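PDB 1H2B: alcohol dehydrogenase from Aeropyrum pernix, which probably catalyses the NAD+-dependent, zinc-dependent oxidation of alcohols to aldehydes or ketones. Local coordinates for residues Pro36-Arg41 against Glu87-Val92; Gly110-Cys115 against His122-Glu127. One frame throughout, in Å; residues are numbered along the deposited sequence. Where two conformers were deposited one is given.

Contact 1. Residues Pro36-Arg41 against Glu87-Val92; sequences PRLEGR and EVAEGV
This is a small apolar surface contact, in which L38 lies against E87, V88 and A89 at the outer end of a strand. Segment 36-41 belongs to the loop between strands 29-32 and 44-52. Segment 87-92 holds the last residues of strand 81-88 and the turn after them. No hydrogen bond joins the two segments, and they bury 172 Å² between them.

L38 does nearly all the work from its side. Its CG is anti to the backbone N (chi1 -167°), which carries both methyl groups across to the strand end. The closest backbone approaches are made by CD2. It stands 3.8 Å from the V88 C atom, and A89 N is equally near. Lower on the branch, L38 CG meets A89 CB at 4.0 Å. The E87 side chain runs extended beyond CG and crosses the tip of the leucine, with its OE2 3.5 Å from L38 CD2. That approach is packing alone. The polar partner of E87 is the hydroxyl of Y35, which bonds to OE1. Shortened to an alanine, L38 would no longer reach V88 and A89, which would probably open a gap between the loop and the strand end.

Strand 44-52 lies alongside: L38 and E87 both touch I45. A89 has a backbone hydrogen bond with D43, just before that strand. The loop is also held by R142, which forms a salt bridge with E39 and a hydrogen bond with the R37 carbonyl. A type II turn from A89 to V92 then redirects the chain, with G91 at its positive-phi position. The arrangement joins a connecting loop to the end of an antiparallel strand pair, 44-52 with 81-88, in what is consistent with the GroES-like catalytic domain of zinc-containing alcohol dehydrogenases.

Contact 2. Residues Gly110-Cys115 against His122-Glu127; sequences GTCLAC and HCENLE. With ZN (zinc ion), chain K.
C112 meets E124 across this contact beside a zinc ion, which C112 and C115 bind in a CxxC motif. Segment 122-127 packs next to the site and touches C112, A114 and C115. The site is consistent with the structural zinc lobe of zinc-containing alcohol dehydrogenases. The metal bonds are 2.4 Å from C112 SG and 2.3 Å from C115 SG. D109 adds an oxygen ligand through OD1. Its OD2 accepts from N125 ND2, a second-shell bond that helps position the carboxylate.

Sulfur chemistry also joins the segments directly. C123 was deposited in two conformers. In one of them its SG forms a disulfide with C115 SG at 2.1 Å. The bond belongs to that conformer and is doubtful as a permanent link.

Packing is close at A114, where CB lies 3.1 Å from the H122 carbonyl O. The E124 side chain lies along C112, with E124 CG 3.9 Å from C112 CB. A second subunit also reaches H122 and E124: its R277 and E301 bond to the H122 ring, and its R253 forms a salt bridge with E124.

Hydrogen bonds complete the grip on C112. It is the N-cap of the short helix that follows, and its SG accepts two amides, which would probably stabilise negative charge on the zinc-bound sulfur. C115 N gives the capping bond, at 164°. E124 N reaches the same C112 SG across the contact at 3.4 Å, nearly straight at 166°.

Contact 1 is a surface contact, whereas contact 2 is partly buried and is also touched by other subunits. Their chemistry differs accordingly. Contact 1 relies on apolar packing of one leucine against the strand end. In contact 2 the zinc organises 110-115 with D109, while an amide-to-sulfur hydrogen bond, and a disulfide in one conformer, reach across to 122-127. The two use different elements but lie on the same side of the chain's centre, with their own centres about 19 Å apart. R41, at the end of segment 36-41, joins them: its NH1 forms a salt bridge with E127 OE1 at 2.7 Å and a probable hydrogen bond with the N125 carbonyl.

Contact 1. Residues Pro36-Arg41 against Glu87-Val92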
ATOM      1  N   PRO B  36      15.320  24.113 -34.049  1.00 17.47           N
ATOM      2  CA  PRO B  36      13.975  23.588 -33.754  1.00 16.00           C
ATOM      3  C   PRO B  36      12.844  24.614 -33.826  1.00 17.26           C
ATOM      4  O   PRO B  36      13.083  25.800 -33.580  1.00 20.78           O
ATOM      5  CB  PRO B  36      14.097  23.045 -32.280  1.00 15.49           C
ATOM      6  CG  PRO B  36      15.576  22.933 -32.035  1.00 18.93           C
ATOM      7  CD  PRO B  36      16.254  24.000 -32.907  1.00 19.65           C
ATOM      8  N   ARG B  37      11.638  24.158 -34.159  1.00 18.62           N
ATOM      9  CA  ARG B  37      10.499  25.086 -34.270  1.00 16.43           C
ATOM     10  C   ARG B  37       9.776  25.166 -32.941  1.00 18.69           C
ATOM     11  O   ARG B  37       9.213  24.179 -32.484  1.00 19.56           O
ATOM     12  CB  ARG B  37       9.507  24.612 -35.303  1.00 19.73           C
ATOM     13  CG  ARG B  37      10.092  24.659 -36.700  1.00 22.50           C
ATOM     14  CD  ARG B  37       9.045  24.684 -37.799  1.00 22.61           C
ATOM     15  NE  ARG B  37       8.145  23.542 -37.808  1.00 26.28           N
ATOM     16  CZ  ARG B  37       8.392  22.385 -38.412  1.00 21.97           C
ATOM     17  NH1 ARG B  37       9.544  22.153 -39.036  1.00 21.80           N
ATOM     18  NH2 ARG B  37       7.469  21.441 -38.414  1.00 27.61           N
ATOM     19  N   LEU B  38       9.738  26.371 -32.377  1.00 19.42           N
ATOM     20  CA  LEU B  38       8.944  26.661 -31.179  1.00 19.68           C
ATOM     21  C   LEU B  38       7.459  26.784 -31.585  1.00 22.26           C
ATOM     22  O   LEU B  38       7.073  27.747 -32.264  1.00 22.83           O
ATOM     23  CB  LEU B  38       9.469  27.965 -30.569  1.00 20.70           C
ATOM     24  CG  LEU B  38       9.049  28.350 -29.168  1.00 24.99           C
ATOM     25  CD1 LEU B  38       9.826  27.462 -28.193  1.00 18.01           C
ATOM     26  CD2 LEU B  38       9.376  29.862 -28.932  1.00 22.94           C
ATOM     27  N   GLU B  39       6.648  25.796 -31.250  1.00 21.34           N
ATOM     28  CA  GLU B  39       5.241  25.739 -31.675  1.00 22.39           C
ATOM     29  C   GLU B  39       4.446  24.747 -30.845  1.00 26.32           C
ATOM     30  O   GLU B  39       4.973  23.699 -30.411  1.00 25.78           O
ATOM     31  CB  GLU B  39       5.120  25.319 -33.157  1.00 25.44           C
ATOM     32  CG  GLU B  39       5.703  23.934 -33.463  1.00 23.56           C
ATOM     33  CD  GLU B  39       4.784  22.760 -33.050  1.00 39.02           C
ATOM     34  OE1 GLU B  39       3.585  23.003 -32.737  1.00 39.70           O
ATOM     35  OE2 GLU B  39       5.235  21.576 -33.060  1.00 37.93           O
ATOM     36  N   GLY B  40       3.157  25.043 -30.673  1.00 27.16           N
ATOM     37  CA  GLY B  40       2.261  24.118 -30.003  1.00 28.17           C
ATOM     38  C   GLY B  40       2.759  23.696 -28.641  1.00 25.94           C
ATOM     39  O   GLY B  40       3.091  24.541 -27.786  1.00 26.34           O
ATOM     40  N   ARG B  41       2.841  22.377 -28.449  1.00 23.86           N
ATOM     41  CA  ARG B  41       3.251  21.826 -27.165  1.00 22.97           C
ATOM     42  C   ARG B  41       4.754  21.945 -26.972  1.00 20.93           C
ATOM     43  O   ARG B  41       5.251  21.818 -25.841  1.00 21.49           O
ATOM     44  CB  ARG B  41       2.845  20.359 -27.028  1.00 25.44           C
ATOM     45  CG  ARG B  41       3.740  19.427 -27.868  1.00 27.28           C
ATOM     46  CD  ARG B  41       3.209  18.015 -28.069  1.00 39.11           C
ATOM     47  NE  ARG B  41       2.625  17.449 -26.852  1.00 40.39           N
ATOM     48  CZ  ARG B  41       2.396  16.152 -26.654  1.00 47.66           C
ATOM     49  NH1 ARG B  41       2.718  15.256 -27.584  1.00 49.20           N
ATOM     50  NH2 ARG B  41       1.851  15.746 -25.518  1.00 49.28           N
ATOM     51  N   GLU B  87      14.993  29.706 -25.420  1.00 17.48           N
ATOM     52  CA  GLU B  87      13.807  30.562 -25.494  1.00 17.13           C
ATOM     53  C   GLU B  87      12.565  29.800 -25.150  1.00 19.00           C
ATOM     54  O   GLU B  87      12.572  28.561 -25.102  1.00 17.47           O
ATOM     55  CB  GLU B  87      13.678  31.147 -26.909  1.00 17.68           C
ATOM     56  CG  GLU B  87      13.436  30.093 -27.987  1.00 19.58           C
ATOM     57  CD  GLU B  87      13.258  30.736 -29.345  1.00 24.55           C
ATOM     58  OE1 GLU B  87      13.962  30.338 -30.269  1.00 24.51           O
ATOM     59  OE2 GLU B  87      12.391  31.624 -29.470  1.00 23.63           O
ATOM     60  N   VAL B  88      11.487  30.539 -24.905  1.00 18.50           N
ATOM     61  CA  VAL B  88      10.206  29.940 -24.563  1.00 17.50           C
ATOM     62  C   VAL B  88       9.071  30.650 -25.273  1.00 19.74           C
ATOM     63  O   VAL B  88       9.183  31.866 -25.646  1.00 20.54           O
ATOM     64  CB  VAL B  88       9.930  29.936 -23.023  1.00 20.57           C
ATOM     65  CG1 VAL B  88      11.071  29.229 -22.228  1.00 20.25           C
ATOM     66  CG2 VAL B  88       9.722  31.364 -22.493  1.00 18.03           C
ATOM     67  N   ALA B  89       7.966  29.933 -25.429  1.00 17.90           N
ATOM     68  CA  ALA B  89       6.787  30.422 -26.128  1.00 20.31           C
ATOM     69  C   ALA B  89       5.891  31.111 -25.160  1.00 20.58           C
ATOM     70  O   ALA B  89       6.182  31.138 -23.970  1.00 21.73           O
ATOM     71  CB  ALA B  89       6.028  29.277 -26.779  1.00 22.40           C
ATOM     72  N   GLU B  90       4.763  31.644 -25.656  1.00 21.97           N
ATOM     73  CA  GLU B  90       3.815  32.338 -24.780  1.00 22.83           C
ATOM     74  C   GLU B  90       3.309  31.479 -23.634  1.00 22.50           C
ATOM     75  O   GLU B  90       3.209  30.237 -23.754  1.00 24.63           O
ATOM     76  CB  GLU B  90       2.605  32.871 -25.563  1.00 23.07           C
ATOM     77  CG  GLU B  90       1.636  31.800 -26.019  1.00 24.94           C
ATOM     78  CD  GLU B  90       0.550  32.366 -26.915  1.00 26.56           C
ATOM     79  OE1 GLU B  90      -0.106  33.334 -26.522  1.00 24.98           O
ATOM     80  OE2 GLU B  90       0.358  31.822 -28.009  1.00 30.54           O
ATOM     81  N   GLY B  91       3.024  32.137 -22.515  1.00 24.73           N
ATOM     82  CA  GLY B  91       2.401  31.457 -21.393  1.00 26.03           C
ATOM     83  C   GLY B  91       3.304  30.608 -20.520  1.00 25.35           C
ATOM     84  O   GLY B  91       2.894  30.249 -19.413  1.00 28.25           O
ATOM     85  N   VAL B  92       4.530  30.320 -20.972  1.00 23.18           N
ATOM     86  CA  VAL B  92       5.465  29.531 -20.183  1.00 22.89           C
ATOM     87  C   VAL B  92       5.956  30.365 -19.012  1.00 23.08           C
ATOM     88  O   VAL B  92       6.461  31.464 -19.200  1.00 23.73           O
ATOM     89  CB  VAL B  92       6.666  29.088 -21.055  1.00 20.07           C
ATOM     90  CG1 VAL B  92       7.774  28.385 -20.171  1.00 24.53           C
ATOM     91  CG2 VAL B  92       6.191  28.143 -22.133  1.00 21.58           C
TER

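Contact 2. Residues Gly110-Cys115 against His122-Glu127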
ATOM      1  N   GLY B 110      -0.696  16.750 -20.196  1.00 36.41           N
ATOM      2  CA  GLY B 110      -1.240  17.124 -18.900  1.00 38.92           C
ATOM      3  C   GLY B 110      -2.766  17.073 -18.823  1.00 42.57           C
ATOM      4  O   GLY B 110      -3.354  17.441 -17.799  1.00 43.92           O
ATOM      5  N   THR B 111      -3.419  16.604 -19.890  1.00 42.07           N
ATOM      6  CA  THR B 111      -4.893  16.648 -19.946  1.00 41.94           C
ATOM      7  C   THR B 111      -5.564  15.282 -19.815  1.00 40.85           C
ATOM      8  O   THR B 111      -6.655  15.171 -19.237  1.00 38.96           O
ATOM      9  CB  THR B 111      -5.393  17.366 -21.227  1.00 42.14           C
ATOM     10  OG1 THR B 111      -4.718  16.834 -22.368  1.00 47.31           O
ATOM     11  CG2 THR B 111      -4.989  18.853 -21.213  1.00 47.91           C
ATOM     12  N   CYS B 112      -4.917  14.244 -20.339  1.00 37.75           N
ATOM     13  CA  CYS B 112      -5.470  12.896 -20.247  1.00 37.95           C
ATOM     14  C   CYS B 112      -5.462  12.376 -18.794  1.00 35.95           C
ATOM     15  O   CYS B 112      -4.777  12.939 -17.928  1.00 34.74           O
ATOM     16  CB  CYS B 112      -4.710  11.941 -21.159  1.00 40.45           C
ATOM     17  SG  CYS B 112      -3.145  11.396 -20.420  1.00 43.44           S
ATOM     18  N   LEU B 113      -6.216  11.311 -18.537  1.00 37.05           N
ATOM     19  CA  LEU B 113      -6.412  10.809 -17.171  1.00 38.02           C
ATOM     20  C   LEU B 113      -5.122  10.333 -16.500  1.00 37.33           C
ATOM     21  O   LEU B 113      -4.963  10.474 -15.272  1.00 33.85           O
ATOM     22  CB  LEU B 113      -7.478   9.710 -17.136  1.00 38.87           C
ATOM     23  CG  LEU B 113      -8.936  10.192 -17.035  1.00 46.33           C
ATOM     24  CD1 LEU B 113      -9.623  10.229 -18.407  1.00 49.80           C
ATOM     25  CD2 LEU B 113      -9.728   9.319 -16.070  1.00 47.05           C
ATOM     26  N   ALA B 114      -4.212   9.763 -17.298  1.00 34.49           N
ATOM     27  CA  ALA B 114      -2.908   9.334 -16.792  1.00 30.75           C
ATOM     28  C   ALA B 114      -2.104  10.501 -16.280  1.00 31.26           C
ATOM     29  O   ALA B 114      -1.519  10.449 -15.191  1.00 30.32           O
ATOM     30  CB  ALA B 114      -2.134   8.600 -17.880  1.00 31.69           C
ATOM     31  N   CYS B 115      -2.093  11.560 -17.062  1.00 30.05           N
ATOM     32  CA  CYS B 115      -1.412  12.771 -16.706  1.00 31.47           C
ATOM     33  C   CYS B 115      -2.040  13.390 -15.459  1.00 32.66           C
ATOM     34  O   CYS B 115      -1.345  13.893 -14.566  1.00 31.47           O
ATOM     35  CB  CYS B 115      -1.515  13.701 -17.912  1.00 35.45           C
ATOM     36  SG  CYS B 115      -0.157  13.504 -19.110  1.00 31.50           S
ATOM     37  N   HIS B 122       2.539   7.260 -19.052  1.00 16.76           N
ATOM     38  CA  HIS B 122       1.328   6.592 -19.517  1.00 16.18           C
ATOM     39  C   HIS B 122       0.352   7.578 -20.127  1.00 18.15           C
ATOM     40  O   HIS B 122      -0.832   7.268 -20.357  1.00 18.91           O
ATOM     41  CB  HIS B 122       0.749   5.747 -18.395  1.00 15.79           C
ATOM     42  CG  HIS B 122       1.672   4.632 -18.032  1.00 17.28           C
ATOM     43  ND1 HIS B 122       1.923   3.569 -18.870  1.00 18.88           N
ATOM     44  CD2 HIS B 122       2.481   4.469 -16.960  1.00 17.54           C
ATOM     45  CE1 HIS B 122       2.844   2.785 -18.323  1.00 18.78           C
ATOM     46  NE2 HIS B 122       3.192   3.311 -17.161  1.00 16.10           N
ATOM     47  N   CYS B 123       0.874   8.762 -20.419  1.00 20.21           N
ATOM     48  CA  CYS B 123       0.088   9.781 -21.075  1.00 24.10           C
ATOM     49  C   CYS B 123      -0.283   9.374 -22.499  1.00 23.63           C
ATOM     50  O   CYS B 123       0.522   8.833 -23.240  1.00 23.31           O
ATOM     51  CB  CYS B 123       0.833  11.111 -21.016  0.50 25.90           C
ATOM     52  SG  CYS B 123       0.862  11.731 -19.322  0.50 27.34           S
ATOM     53  N   GLU B 124      -1.550   9.590 -22.844  1.00 26.09           N
ATOM     54  CA  GLU B 124      -2.090   9.190 -24.145  1.00 31.33           C
ATOM     55  C   GLU B 124      -1.360   9.770 -25.350  1.00 33.49           C
ATOM     56  O   GLU B 124      -1.187   9.093 -26.364  1.00 39.27           O
ATOM     57  CB  GLU B 124      -3.574   9.582 -24.231  1.00 35.99           C
ATOM     58  CG  GLU B 124      -4.487   8.704 -23.387  1.00 44.26           C
ATOM     59  CD  GLU B 124      -5.511   7.968 -24.235  1.00 55.57           C
ATOM     60  OE1 GLU B 124      -6.015   8.571 -25.220  1.00 60.43           O
ATOM     61  OE2 GLU B 124      -5.805   6.782 -23.930  1.00 60.09           O
ATOM     62  N   ASN B 125      -0.928  11.016 -25.252  1.00 31.90           N
ATOM     63  CA  ASN B 125      -0.363  11.665 -26.433  1.00 34.89           C
ATOM     64  C   ASN B 125       1.142  11.844 -26.310  1.00 33.96           C
ATOM     65  O   ASN B 125       1.701  12.839 -26.764  1.00 33.46           O
ATOM     66  CB  ASN B 125      -1.045  13.018 -26.684  1.00 35.62           C
ATOM     67  CG  ASN B 125      -2.494  12.869 -27.138  1.00 47.65           C
ATOM     68  OD1 ASN B 125      -2.808  12.088 -28.050  1.00 45.90           O
ATOM     69  ND2 ASN B 125      -3.390  13.622 -26.495  1.00 48.62           N
ATOM     70  N   LEU B 126       1.782  10.861 -25.696  1.00 30.23           N
ATOM     71  CA  LEU B 126       3.202  10.937 -25.352  1.00 29.08           C
ATOM     72  C   LEU B 126       4.114  11.003 -26.580  1.00 29.56           C
ATOM     73  O   LEU B 126       3.988  10.219 -27.517  1.00 31.45           O
ATOM     74  CB  LEU B 126       3.576   9.684 -24.538  1.00 25.35           C
ATOM     75  CG  LEU B 126       4.929   9.674 -23.841  1.00 30.86           C
ATOM     76  CD1 LEU B 126       5.492  11.028 -23.679  1.00 40.82           C
ATOM     77  CD2 LEU B 126       4.626   9.150 -22.475  1.00 29.17           C
ATOM     78  N   GLU B 127       5.049  11.949 -26.541  1.00 25.77           N
ATOM     79  CA  GLU B 127       6.155  12.034 -27.512  1.00 20.55           C
ATOM     80  C   GLU B 127       7.441  11.977 -26.686  1.00 19.46           C
ATOM     81  O   GLU B 127       7.405  12.292 -25.494  1.00 21.16           O
ATOM     82  CB  GLU B 127       6.038  13.369 -28.237  1.00 23.36           C
ATOM     83  CG  GLU B 127       4.751  13.436 -29.058  1.00 27.94           C
ATOM     84  CD  GLU B 127       4.740  14.532 -30.110  1.00 34.99           C
ATOM     85  OE1 GLU B 127       4.148  15.605 -29.843  1.00 41.80           O
ATOM     86  OE2 GLU B 127       5.310  14.315 -31.201  1.00 44.72           O
TER
HETATM   87 ZN    ZN K1363      -1.417  12.929 -20.897  0.50 32.57          ZN